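PDB 5ZB9: DNA damage response protein Rtt109, putative from Neosartorya fumigata, which probably transfers acetyl groups from acetyl-CoA to lysine side chains of histone H3. Local coordinates for residues L38-P42 against R253-F259. Residues are numbered along the deposited sequence; the frame is centred on the assembly and turned at random.
Sequences LFAAP and RCLVPRF
Leu38 and Arg258 make the one direct hydrogen bond between segments 38-42 and 253-259, Arg258 N to Leu38 O (2.8 Å), and the two run in opposite directions, Leu38 CA lying 4.9 Å from Pro257 CA and Ala40 CA 4.7 Å from Cys254 CA. Away from the CoA site of this Rtt109-type acetyltransferase fold, the loop joining antiparallel strands 22-35 and 50-61 lies against the loop leading to helix 266-272, and illustrates how irregular segments pair through a single backbone bond, with water and side chains doing the rest. One water accepts from Ala40 N and Arg258 NE and donates to the carbonyls of Arg253 and Val256, so four bonds fix it between the segments. The Arg258 chain, extended from CG to NE, also brings NH2 to Arg253 O at 3.1 Å, nearly straight at 172°. Asp272 forms salt bridges with both arginines, tying them to helix 266-272. Pro257 lies over one face of the Phe39 ring, displaced toward its rim, while Cys254 O meets its edge, 3.3 Å from CD1. At one end Leu38 CD2 reaches Phe259 CE1 (3.5 Å). Toward the other, the Ala40 methyl sits over a face of the Arg253 guanidinium, and two waters in the guanidinium plane each link Arg253 NH1 to Ala41 O.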
loop_
_atom_site.group_PDB
_atom_site.type_symbol
_atom_site.label_atom_id
_atom_site.label_comp_id
_atom_site.label_asym_id
_atom_site.label_seq_id
_atom_site.Cartn_x
_atom_site.Cartn_y
_atom_site.Cartn_z
ATOM N N LEU A 38 -5.494 6.586 11.444
ATOM C CA LEU A 38 -5.140 7.135 10.143
ATOM C C LEU A 38 -5.706 8.541 9.958
ATOM O O LEU A 38 -5.081 9.396 9.334
ATOM C CB LEU A 38 -5.638 6.218 9.022
ATOM C CG LEU A 38 -4.865 4.917 8.833
ATOM C CD1 LEU A 38 -5.493 4.077 7.734
ATOM C CD2 LEU A 38 -3.406 5.209 8.523
ATOM N N PHE A 39 -6.897 8.773 10.493
ATOM C CA PHE A 39 -7.517 10.090 10.401
ATOM C C PHE A 39 -7.521 10.808 11.745
ATOM O O PHE A 39 -7.849 10.214 12.771
ATOM C CB PHE A 39 -8.947 9.971 9.881
ATOM C CG PHE A 39 -9.041 9.371 8.517
ATOM C CD1 PHE A 39 -9.057 10.178 7.393
ATOM C CD2 PHE A 39 -9.107 7.993 8.354
ATOM C CE1 PHE A 39 -9.139 9.625 6.129
ATOM C CE2 PHE A 39 -9.191 7.432 7.096
ATOM C CZ PHE A 39 -9.208 8.245 5.982
ATOM N N ALA A 40 -7.149 12.081 11.735
ATOM C CA ALA A 40 -7.259 12.915 12.927
ATOM C C ALA A 40 -8.730 13.104 13.311
ATOM O O ALA A 40 -9.601 13.235 12.439
ATOM C CB ALA A 40 -6.586 14.263 12.704
ATOM N N ALA A 41 -8.999 13.103 14.616
ATOM C CA ALA A 41 -10.355 13.302 15.126
ATOM C C ALA A 41 -10.793 14.745 14.962
ATOM O O ALA A 41 -9.990 15.663 15.123
ATOM C CB ALA A 41 -10.442 12.898 16.592
ATOM N N PRO A 42 -12.073 14.951 14.632
ATOM C CA PRO A 42 -12.644 16.299 14.589
ATOM C C PRO A 42 -12.738 16.859 16.003
ATOM O O PRO A 42 -12.656 16.081 16.956
ATOM C CB PRO A 42 -14.040 16.083 13.984
ATOM C CG PRO A 42 -14.082 14.651 13.548
ATOM C CD PRO A 42 -13.082 13.917 14.368
ATOM N N ARG A 253 -8.125 18.817 7.961
ATOM C CA ARG A 253 -7.105 18.034 8.655
ATOM C C ARG A 253 -7.598 16.652 9.083
ATOM O O ARG A 253 -6.798 15.796 9.457
ATOM C CB ARG A 253 -6.584 18.795 9.882
ATOM C CG ARG A 253 -7.588 18.958 11.020
ATOM C CD ARG A 253 -6.940 19.644 12.215
ATOM N NE ARG A 253 -5.706 18.970 12.588
ATOM C CZ ARG A 253 -5.645 17.979 13.468
ATOM N NH1 ARG A 253 -6.750 17.569 14.080
ATOM N NH2 ARG A 253 -4.479 17.403 13.740
ATOM N N CYS A 254 -8.910 16.443 9.031
ATOM C CA CYS A 254 -9.513 15.177 9.444
ATOM C C CYS A 254 -9.844 14.280 8.259
ATOM O O CYS A 254 -10.218 13.122 8.436
ATOM C CB CYS A 254 -10.799 15.425 10.243
ATOM S SG CYS A 254 -10.651 16.572 11.630
ATOM N N LEU A 255 -9.717 14.824 7.055
ATOM C CA LEU A 255 -10.234 14.162 5.868
ATOM C C LEU A 255 -9.169 13.408 5.071
ATOM O O LEU A 255 -9.498 12.710 4.123
ATOM C CB LEU A 255 -10.920 15.193 4.974
ATOM C CG LEU A 255 -12.010 15.999 5.689
ATOM C CD1 LEU A 255 -12.721 16.945 4.728
ATOM C CD2 LEU A 255 -13.005 15.073 6.382
ATOM N N VAL A 256 -7.903 13.553 5.462
ATOM C CA VAL A 256 -6.776 12.928 4.758
ATOM C C VAL A 256 -6.043 11.910 5.638
ATOM O O VAL A 256 -5.729 12.199 6.787
ATOM C CB VAL A 256 -5.773 13.991 4.289
ATOM C CG1 VAL A 256 -4.655 13.356 3.486
ATOM C CG2 VAL A 256 -6.479 15.058 3.476
ATOM N N PRO A 257 -5.763 10.711 5.107
ATOM C CA PRO A 257 -5.130 9.713 5.977
ATOM C C PRO A 257 -3.641 9.979 6.200
ATOM O O PRO A 257 -2.959 10.448 5.298
ATOM C CB PRO A 257 -5.348 8.404 5.215
ATOM C CG PRO A 257 -5.417 8.819 3.783
ATOM C CD PRO A 257 -6.051 10.180 3.761
ATOM N N ARG A 258 -3.146 9.672 7.393
ATOM C CA ARG A 258 -1.758 9.957 7.743
ATOM C C ARG A 258 -0.895 8.692 7.817
ATOM O O ARG A 258 -0.876 7.999 8.827
ATOM C CB ARG A 258 -1.714 10.721 9.069
ATOM C CG ARG A 258 -2.382 12.093 8.981
ATOM C CD ARG A 258 -2.981 12.550 10.301
ATOM N NE ARG A 258 -3.678 13.831 10.165
ATOM C CZ ARG A 258 -3.137 15.012 10.457
ATOM N NH1 ARG A 258 -1.891 15.085 10.908
ATOM N NH2 ARG A 258 -3.844 16.121 10.294
ATOM N N PHE A 259 -0.182 8.407 6.731
ATOM C CA PHE A 259 0.676 7.227 6.628
ATOM C C PHE A 259 2.137 7.580 6.914
ATOM O O PHE A 259 2.529 8.739 6.764
ATOM C CB PHE A 259 0.556 6.607 5.227
ATOM C CG PHE A 259 -0.807 6.071 4.910
ATOM C CD1 PHE A 259 -1.282 4.928 5.542
ATOM C CD2 PHE A 259 -1.610 6.696 3.969
ATOM C CE1 PHE A 259 -2.540 4.425 5.251
ATOM C CE2 PHE A 259 -2.872 6.196 3.667
ATOM C CZ PHE A 259 -3.337 5.057 4.311
HETATM O O HOH W 1 -6.222 13.189 9.152
HETATM O O HOH W 2 -7.309 15.873 16.060
HETATM O O HOH W 3 -9.519 18.466 14.457
#